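Local coordinates for protein alpha-1,3-glucanase (Paenibacillus glycanilyticus, PDB 6K0P) that hydrolyses alpha-1,3-linked glucan as a family 87 glycoside hydrolase, here as a catalytic-domain variant with nigerose bound, at residues I278-G283 with H305-Y310; A74-N79 with Y348-G353. The protein carries 1 engineered substitution. All coordinates share one frame; numbering follows the deposited sequence.

How the contacts relate
The two contacts lie about 16 Å apart, centre to centre. Contact 2 joins the N-terminal D1 region to the beta-helix. Contact 1 lies within the beta-helix and lines a glycan pocket. Along the chain, both segments of contact 1 fall between the two segments of contact 2. The two touch by simple packing, with R280 NH1 3.9 Å from G353 O. D354, the residue after the 348-353 segment, forms a salt bridge with R280, so the pocket arginine is tied to the chain just beyond contact 2. Contact 2 has a different neighbour: the side chain of R78 lies about 7 Å from the bound calcium ion.

Contact 1: residues I278-G283 with H305-Y310; sequences INRVDG and HFVCLY. With GLC (alpha-D-glucopyranose), chain B.
R280 and V307 are the closest backbone pair, with R280 CA and V307 CA 5.8 Å apart. Segment 278-283 is an irregular loop after strand 271-274. Segment 305-310 enters strand 308-313 and turns a corner at L309. The segments meet mainly where the V307 side chain packs against the loop backbone at V281. The CA-CB bond of V307 is directed toward the loop, and this residue supplies much of the touching surface. V307 CG2 rests 3.6 Å from the carbonyl oxygen V281 O. Its other methyl, CG1, lies anti to the backbone N (chi1 -180°) and reaches the glucose, with V307 CG1 3.4 Å from GLC O6. The aliphatic part of R280 brushes the same methyl, R280 CG to V307 CG1 being 4.4 Å.

R280 is extended from CG to NE, which carries its guanidinium past V307 to the sugar. R280 NE donates to D282 OD1 at 2.9 Å, a nearly in-plane salt bridge that uses the syn lone pair of the carboxylate. R280 NH2 donates to the ring oxygen GLC O5 at 3.1 Å, with an angle of 158° at the hydrogen. NH1 forms a salt bridge with D354. D282 OD1 also accepts from the sugar hydroxyl, GLC O6 lying 2.7 Å away. The other carboxylate oxygen, OD2, is hydrogen-bonded to Y122. Within the loop, N279 ND2 donates to R280 O at 3.0 Å from above the carbonyl plane. K286 adds a further hydrogen bond to the glucose.

Here the ring oxygen and O6 of the sugar are held by charged side chains. The salt bridge positions D282 OD1 to take the O6 hydroxyl, one oxygen serving both donors. Bonds to two carboxylates and the sugar fix the turn of the guanidinium. V307 CG1 provides an apolar contact beside O6.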
ATOM      1  N   ILE A 278      -8.729  14.621  -2.068  1.00 10.53           N
ATOM      2  CA  ILE A 278      -9.157  14.090  -3.354  1.00 11.85           C
ATOM      3  C   ILE A 278      -8.028  14.072  -4.363  1.00 14.00           C
ATOM      4  O   ILE A 278      -8.237  13.661  -5.509  1.00 13.92           O
ATOM      5  CB  ILE A 278     -10.388  14.833  -3.903  1.00 13.19           C
ATOM      6  CG1 ILE A 278     -10.086  16.327  -4.051  1.00 14.34           C
ATOM      7  CG2 ILE A 278     -11.580  14.600  -2.977  1.00 13.27           C
ATOM      8  CD1 ILE A 278     -11.184  17.102  -4.770  1.00 17.52           C
ATOM      9  N   ASN A 279      -6.842  14.523  -3.973  1.00 11.88           N
ATOM     10  CA  ASN A 279      -5.649  14.418  -4.797  1.00 12.32           C
ATOM     11  C   ASN A 279      -4.446  14.562  -3.879  1.00 12.28           C
ATOM     12  O   ASN A 279      -4.573  14.926  -2.705  1.00 12.87           O
ATOM     13  CB  ASN A 279      -5.624  15.468  -5.926  1.00 12.07           C
ATOM     14  CG  ASN A 279      -5.712  16.887  -5.402  1.00 13.72           C
ATOM     15  OD1 ASN A 279      -6.805  17.434  -5.245  1.00 16.37           O
ATOM     16  ND2 ASN A 279      -4.560  17.488  -5.114  1.00 15.19           N
ATOM     17  N   ARG A 280      -3.278  14.272  -4.432  1.00 12.37           N
ATOM     18  CA  ARG A 280      -2.032  14.372  -3.693  1.00 11.80           C
ATOM     19  C   ARG A 280      -1.614  15.829  -3.568  1.00 12.49           C
ATOM     20  O   ARG A 280      -1.752  16.612  -4.518  1.00 13.31           O
ATOM     21  CB  ARG A 280      -0.951  13.592  -4.440  1.00 13.35           C
ATOM     22  CG  ARG A 280       0.408  13.586  -3.780  1.00 11.89           C
ATOM     23  CD  ARG A 280       1.340  12.655  -4.545  1.00 11.76           C
ATOM     24  NE  ARG A 280       2.685  12.678  -3.988  1.00 11.99           N
ATOM     25  CZ  ARG A 280       3.609  11.753  -4.229  1.00 10.94           C
ATOM     26  NH1 ARG A 280       3.329  10.725  -5.015  1.00 11.01           N
ATOM     27  NH2 ARG A 280       4.813  11.845  -3.673  1.00 13.96           N
ATOM     28  N   VAL A 281      -1.108  16.179  -2.388  1.00 12.50           N
ATOM     29  CA  VAL A 281      -0.458  17.460  -2.128  1.00 11.82           C
ATOM     30  C   VAL A 281       0.813  17.152  -1.353  1.00 13.31           C
ATOM     31  O   VAL A 281       0.779  16.380  -0.390  1.00 14.42           O
ATOM     32  CB  VAL A 281      -1.368  18.401  -1.313  1.00 13.45           C
ATOM     33  CG1 VAL A 281      -0.712  19.781  -1.151  1.00 15.01           C
ATOM     34  CG2 VAL A 281      -2.743  18.531  -1.972  1.00 14.47           C
ATOM     35  N   ASP A 282       1.934  17.730  -1.774  1.00 15.01           N
ATOM     36  CA  ASP A 282       3.220  17.418  -1.168  1.00 13.36           C
ATOM     37  C   ASP A 282       3.559  18.471  -0.119  1.00 14.43           C
ATOM     38  O   ASP A 282       3.763  19.650  -0.450  1.00 16.55           O
ATOM     39  CB  ASP A 282       4.326  17.317  -2.218  1.00 14.60           C
ATOM     40  CG  ASP A 282       4.132  16.140  -3.158  1.00 16.40           C
ATOM     41  OD1 ASP A 282       3.488  15.147  -2.767  1.00 15.73           O
ATOM     42  OD2 ASP A 282       4.637  16.209  -4.292  1.00 16.20           O
ATOM     43  N   GLY A 283       3.636  18.035   1.131  1.00 13.74           N
ATOM     44  CA  GLY A 283       3.847  18.904   2.262  1.00 14.60           C
ATOM     45  C   GLY A 283       2.870  18.545   3.358  1.00 14.86           C
ATOM     46  O   GLY A 283       3.176  17.769   4.265  1.00 15.50           O
ATOM     47  N   HIS A 305      -7.814   8.303   2.611  1.00  9.62           N
ATOM     48  CA  HIS A 305      -8.042   9.617   1.998  1.00 10.32           C
ATOM     49  C   HIS A 305      -7.231  10.716   2.671  1.00  9.54           C
ATOM     50  O   HIS A 305      -7.684  11.862   2.782  1.00 10.15           O
ATOM     51  CB  HIS A 305      -9.533   9.954   1.892  1.00  9.65           C
ATOM     52  CG  HIS A 305     -10.327   8.874   1.234  1.00  9.76           C
ATOM     53  ND1 HIS A 305     -11.585   8.504   1.660  1.00 10.62           N
ATOM     54  CD2 HIS A 305     -10.026   8.070   0.188  1.00 11.28           C
ATOM     55  CE1 HIS A 305     -12.024   7.512   0.901  1.00 11.27           C
ATOM     56  NE2 HIS A 305     -11.098   7.231   0.002  1.00 10.07           N
ATOM     57  N   PHE A 306      -6.033  10.349   3.122  1.00  9.20           N
ATOM     58  CA  PHE A 306      -4.949  11.269   3.429  1.00  8.35           C
ATOM     59  C   PHE A 306      -3.869  11.101   2.373  1.00 10.81           C
ATOM     60  O   PHE A 306      -3.925  10.196   1.532  1.00 10.35           O
ATOM     61  CB  PHE A 306      -4.393  11.005   4.840  1.00 10.20           C
ATOM     62  CG  PHE A 306      -5.343  11.418   5.931  1.00  9.68           C
ATOM     63  CD1 PHE A 306      -6.326  10.545   6.386  1.00 10.66           C
ATOM     64  CD2 PHE A 306      -5.284  12.696   6.470  1.00 11.07           C
ATOM     65  CE1 PHE A 306      -7.218  10.933   7.378  1.00 11.82           C
ATOM     66  CE2 PHE A 306      -6.172  13.088   7.462  1.00 10.53           C
ATOM     67  CZ  PHE A 306      -7.142  12.209   7.915  1.00 12.45           C
ATOM     68  N   VAL A 307      -2.880  11.994   2.409  1.00 10.49           N
ATOM     69  CA  VAL A 307      -1.717  11.809   1.549  1.00 10.22           C
ATOM     70  C   VAL A 307      -0.891  10.623   2.039  1.00 10.10           C
ATOM     71  O   VAL A 307      -0.548   9.723   1.262  1.00  9.96           O
ATOM     72  CB  VAL A 307      -0.906  13.114   1.435  1.00 10.37           C
ATOM     73  CG1 VAL A 307       0.308  12.909   0.520  1.00 12.69           C
ATOM     74  CG2 VAL A 307      -1.795  14.222   0.872  1.00 11.30           C
ATOM     75  N   CYS A 308      -0.625  10.566   3.351  1.00 10.19           N
ATOM     76  CA  CYS A 308       0.052   9.427   3.962  1.00 10.78           C
ATOM     77  C   CYS A 308      -0.553   9.166   5.330  1.00  8.96           C
ATOM     78  O   CYS A 308      -1.190  10.047   5.919  1.00 10.43           O
ATOM     79  CB  CYS A 308       1.545   9.695   4.229  1.00 11.22           C
ATOM     80  SG  CYS A 308       2.467  10.386   2.852  1.00 12.36           S
ATOM     81  N   LEU A 309      -0.296   7.961   5.860  1.00  9.20           N
ATOM     82  CA  LEU A 309      -0.499   7.747   7.293  1.00 10.63           C
ATOM     83  C   LEU A 309       0.582   8.453   8.097  1.00 11.23           C
ATOM     84  O   LEU A 309       0.281   9.240   9.000  1.00 11.76           O
ATOM     85  CB  LEU A 309      -0.544   6.254   7.641  1.00 11.22           C
ATOM     86  CG  LEU A 309      -0.480   5.944   9.152  1.00 12.31           C
ATOM     87  CD1 LEU A 309      -1.563   6.700   9.940  1.00 15.38           C
ATOM     88  CD2 LEU A 309      -0.581   4.438   9.431  1.00 14.15           C
ATOM     89  N   TYR A 310       1.850   8.197   7.775  1.00 11.01           N
ATOM     90  CA  TYR A 310       2.948   8.720   8.576  1.00 11.45           C
ATOM     91  C   TYR A 310       4.209   8.783   7.728  1.00 12.17           C
ATOM     92  O   TYR A 310       4.491   7.864   6.947  1.00 11.02           O
ATOM     93  CB  TYR A 310       3.197   7.848   9.814  1.00 11.66           C
ATOM     94  CG  TYR A 310       4.281   8.409  10.701  1.00 12.13           C
ATOM     95  CD1 TYR A 310       4.066   9.570  11.434  1.00 10.38           C
ATOM     96  CD2 TYR A 310       5.526   7.803  10.778  1.00 12.23           C
ATOM     97  CE1 TYR A 310       5.061  10.108  12.239  1.00 12.84           C
ATOM     98  CE2 TYR A 310       6.517   8.325  11.592  1.00 11.39           C
ATOM     99  CZ  TYR A 310       6.283   9.480  12.307  1.00 12.96           C
ATOM    100  OH  TYR A 310       7.287  10.015  13.090  1.00 14.51           O
TER
HETATM  101  C1  GLC B   1       7.256  13.990  -1.837  1.00 26.23           C
HETATM  102  C2  GLC B   1       7.849  15.000  -0.875  1.00 19.72           C
HETATM  103  C3  GLC B   1       7.633  14.527   0.544  1.00 19.04           C
HETATM  104  C4  GLC B   1       6.159  14.230   0.787  1.00 17.66           C
HETATM  105  C5  GLC B   1       5.689  13.198  -0.201  1.00 16.35           C
HETATM  106  C6  GLC B   1       4.189  12.955  -0.135  1.00 15.30           C
HETATM  107  O1  GLC B   1       8.059  12.863  -1.745  1.00 42.68           O
HETATM  108  O2  GLC B   1       9.231  15.159  -1.212  1.00 19.52           O
HETATM  109  O3  GLC B   1       7.939  15.610   1.404  1.00 19.46           O
HETATM  110  O4  GLC B   1       5.942  13.732   2.083  1.00 16.58           O
HETATM  111  O5  GLC B   1       5.945  13.660  -1.490  1.00 16.93           O
HETATM  112  O6  GLC B   1       3.398  14.103  -0.262  1.00 15.01           O

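Contact 2: residues A74-N79 with Y348-G353; sequences AFVLRN and YARGTG
R78 and R350 meet through side chains that both start with CG anti to the backbone N. Their later torsions differ. R78 stays extended from CG to NE, while R350 bends at chi3 (73°). In both, the bond from CA to the beta carbon is directed toward the other segment, and the two side chains slide past each other in opposite directions. R78 CD comes to 3.8 Å from R350 NE. The guanidinium planes are turned 69° apart, so the groups do not stack.

The two NE atoms lie 4.0 Å apart, R78 NE to R350 NE. One water accepts from both, at 2.8 Å from R78 NE and 2.9 Å from R350 NE. It sits at the edge of each guanidinium, in its plane, and links the two arginines. Carboxylates around the pair probably offset the like charges. R78 NH1 forms a salt bridge with D168, a ligand of the calcium ion, and R350 bridges to D138 through NH2 and to E171 through NH1. R350 NH1 also donates to Y348 OH at 2.9 Å, with the hydroxyl tilted from the guanidinium plane. Near the edge of the same group, V76 CG1 packs 3.9 Å from R350 NH2. The aliphatic end of R78 and the V76 methyl thus cover parts of R350.

V76 and R78 project from strand 72-80 of the antiparallel sheet in the D1 region. R350 ends strand 343-350 of the beta-helix, whose successive strands pair in parallel. D138 and E171 belong to the D1 sheet as well, so the salt bridges of R350 span the boundary. This is a buried polar interface of arginines, carboxylates and water between a beta-sheet region and a right-handed parallel beta-helix, the pectate-lyase-like fold of the D2 part of the catalytic domain.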
ATOM      1  N   ALA A  74     -19.829  -7.429   8.606  1.00 10.11           N
ATOM      2  CA  ALA A  74     -19.375  -6.174   8.027  1.00  9.55           C
ATOM      3  C   ALA A  74     -18.640  -6.453   6.730  1.00  9.64           C
ATOM      4  O   ALA A  74     -18.032  -7.516   6.560  1.00  9.54           O
ATOM      5  CB  ALA A  74     -18.458  -5.427   8.997  1.00 10.51           C
ATOM      6  N   PHE A  75     -18.689  -5.477   5.825  1.00  9.50           N
ATOM      7  CA  PHE A  75     -18.291  -5.702   4.439  1.00  9.33           C
ATOM      8  C   PHE A  75     -17.663  -4.449   3.862  1.00  9.19           C
ATOM      9  O   PHE A  75     -18.117  -3.332   4.141  1.00 10.14           O
ATOM     10  CB  PHE A  75     -19.507  -6.097   3.587  1.00 10.25           C
ATOM     11  CG  PHE A  75     -20.204  -7.323   4.097  1.00 10.03           C
ATOM     12  CD1 PHE A  75     -19.765  -8.584   3.723  1.00 12.59           C
ATOM     13  CD2 PHE A  75     -21.243  -7.218   5.008  1.00 11.44           C
ATOM     14  CE1 PHE A  75     -20.371  -9.716   4.223  1.00 12.40           C
ATOM     15  CE2 PHE A  75     -21.840  -8.352   5.522  1.00 13.91           C
ATOM     16  CZ  PHE A  75     -21.413  -9.600   5.119  1.00 13.57           C
ATOM     17  N   VAL A  76     -16.646  -4.635   3.023  1.00 10.43           N
ATOM     18  CA  VAL A  76     -16.098  -3.550   2.213  1.00  8.69           C
ATOM     19  C   VAL A  76     -16.124  -3.991   0.755  1.00 10.49           C
ATOM     20  O   VAL A  76     -15.561  -5.037   0.404  1.00 10.33           O
ATOM     21  CB  VAL A  76     -14.684  -3.132   2.648  1.00  9.09           C
ATOM     22  CG1 VAL A  76     -14.189  -1.983   1.762  1.00 10.25           C
ATOM     23  CG2 VAL A  76     -14.676  -2.704   4.125  1.00 10.00           C
ATOM     24  N   LEU A  77     -16.790  -3.206  -0.088  1.00  9.48           N
ATOM     25  CA  LEU A  77     -16.905  -3.496  -1.512  1.00  9.88           C
ATOM     26  C   LEU A  77     -15.985  -2.556  -2.286  1.00  8.09           C
ATOM     27  O   LEU A  77     -16.229  -1.346  -2.337  1.00 10.02           O
ATOM     28  CB  LEU A  77     -18.352  -3.294  -1.963  1.00  9.94           C
ATOM     29  CG  LEU A  77     -18.652  -3.766  -3.380  1.00 11.71           C
ATOM     30  CD1 LEU A  77     -18.744  -5.298  -3.408  1.00 13.75           C
ATOM     31  CD2 LEU A  77     -19.946  -3.119  -3.848  1.00 12.67           C
ATOM     32  N   ARG A  78     -14.931  -3.104  -2.895  1.00  8.08           N
ATOM     33  CA  ARG A  78     -14.108  -2.321  -3.810  1.00  7.94           C
ATOM     34  C   ARG A  78     -14.762  -2.373  -5.180  1.00  9.08           C
ATOM     35  O   ARG A  78     -15.050  -3.462  -5.697  1.00  9.85           O
ATOM     36  CB  ARG A  78     -12.673  -2.842  -3.896  1.00  9.20           C
ATOM     37  CG  ARG A  78     -11.730  -1.907  -4.674  1.00  9.91           C
ATOM     38  CD  ARG A  78     -10.283  -2.374  -4.607  1.00  9.17           C
ATOM     39  NE  ARG A  78      -9.325  -1.302  -4.885  1.00  9.22           N
ATOM     40  CZ  ARG A  78      -8.631  -1.175  -6.020  1.00  9.45           C
ATOM     41  NH1 ARG A  78      -8.801  -2.032  -7.028  1.00 10.81           N
ATOM     42  NH2 ARG A  78      -7.766  -0.178  -6.150  1.00 10.11           N
ATOM     43  N   ASN A  79     -15.002  -1.196  -5.751  1.00  9.01           N
ATOM     44  CA  ASN A  79     -15.864  -1.070  -6.911  1.00  8.84           C
ATOM     45  C   ASN A  79     -15.456   0.151  -7.717  1.00  8.94           C
ATOM     46  O   ASN A  79     -14.730   1.026  -7.240  1.00  9.79           O
ATOM     47  CB  ASN A  79     -17.331  -0.935  -6.472  1.00  8.89           C
ATOM     48  CG  ASN A  79     -17.612   0.400  -5.807  1.00 10.38           C
ATOM     49  OD1 ASN A  79     -17.942   1.381  -6.485  1.00  9.93           O
ATOM     50  ND2 ASN A  79     -17.458   0.454  -4.478  1.00 10.46           N
ATOM     51  N   TYR A 348      -1.788  -3.667   6.860  1.00 10.24           N
ATOM     52  CA  TYR A 348      -2.368  -3.951   5.554  1.00 10.26           C
ATOM     53  C   TYR A 348      -2.565  -2.632   4.830  1.00  9.75           C
ATOM     54  O   TYR A 348      -3.174  -1.706   5.381  1.00 10.58           O
ATOM     55  CB  TYR A 348      -3.731  -4.645   5.722  1.00  8.67           C
ATOM     56  CG  TYR A 348      -4.495  -4.828   4.426  1.00  9.25           C
ATOM     57  CD1 TYR A 348      -5.336  -3.828   3.938  1.00 11.84           C
ATOM     58  CD2 TYR A 348      -4.400  -6.009   3.702  1.00 10.57           C
ATOM     59  CE1 TYR A 348      -6.030  -3.985   2.752  1.00 11.00           C
ATOM     60  CE2 TYR A 348      -5.093  -6.180   2.514  1.00 10.19           C
ATOM     61  CZ  TYR A 348      -5.910  -5.165   2.048  1.00 10.78           C
ATOM     62  OH  TYR A 348      -6.606  -5.324   0.861  1.00 10.28           O
ATOM     63  N   ALA A 349      -2.063  -2.550   3.596  1.00  9.74           N
ATOM     64  CA  ALA A 349      -2.249  -1.376   2.757  1.00 10.22           C
ATOM     65  C   ALA A 349      -2.866  -1.799   1.436  1.00  9.23           C
ATOM     66  O   ALA A 349      -2.444  -2.792   0.835  1.00 10.69           O
ATOM     67  CB  ALA A 349      -0.920  -0.667   2.475  1.00 10.70           C
ATOM     68  N   ARG A 350      -3.869  -1.044   0.990  1.00  9.11           N
ATOM     69  CA  ARG A 350      -4.434  -1.237  -0.342  1.00  9.32           C
ATOM     70  C   ARG A 350      -4.724   0.133  -0.934  1.00  9.45           C
ATOM     71  O   ARG A 350      -5.341   0.978  -0.279  1.00  9.25           O
ATOM     72  CB  ARG A 350      -5.728  -2.062  -0.301  1.00  9.61           C
ATOM     73  CG  ARG A 350      -6.313  -2.295  -1.699  1.00  9.92           C
ATOM     74  CD  ARG A 350      -7.549  -3.176  -1.648  1.00  9.64           C
ATOM     75  NE  ARG A 350      -8.739  -2.505  -1.112  1.00  8.64           N
ATOM     76  CZ  ARG A 350      -9.500  -2.985  -0.126  1.00  9.74           C
ATOM     77  NH1 ARG A 350      -9.199  -4.139   0.475  1.00 10.97           N
ATOM     78  NH2 ARG A 350     -10.585  -2.323   0.251  1.00 10.05           N
ATOM     79  N   GLY A 351      -4.294   0.358  -2.171  1.00  9.10           N
ATOM     80  CA  GLY A 351      -4.585   1.622  -2.819  1.00  9.12           C
ATOM     81  C   GLY A 351      -3.752   2.813  -2.389  1.00  9.54           C
ATOM     82  O   GLY A 351      -4.234   3.952  -2.460  1.00  9.71           O
ATOM     83  N   THR A 352      -2.512   2.607  -1.950  1.00  8.56           N
ATOM     84  CA  THR A 352      -1.680   3.782  -1.706  1.00 10.35           C
ATOM     85  C   THR A 352      -1.347   4.483  -3.025  1.00 10.71           C
ATOM     86  O   THR A 352      -1.509   3.922  -4.117  1.00 10.38           O
ATOM     87  CB  THR A 352      -0.408   3.438  -0.927  1.00  9.94           C
ATOM     88  OG1 THR A 352       0.443   2.600  -1.719  1.00  9.86           O
ATOM     89  CG2 THR A 352      -0.741   2.735   0.393  1.00 10.05           C
ATOM     90  N   GLY A 353      -0.900   5.738  -2.918  1.00  9.01           N
ATOM     91  CA  GLY A 353      -0.653   6.560  -4.091  1.00  9.82           C
ATOM     92  C   GLY A 353       0.822   6.748  -4.400  1.00 10.15           C
ATOM     93  O   GLY A 353       1.200   7.486  -5.320  1.00 11.00           O
TER
HETATM   94  O   HOH W   1      -9.417   0.005  -2.406  1.00  8.83           O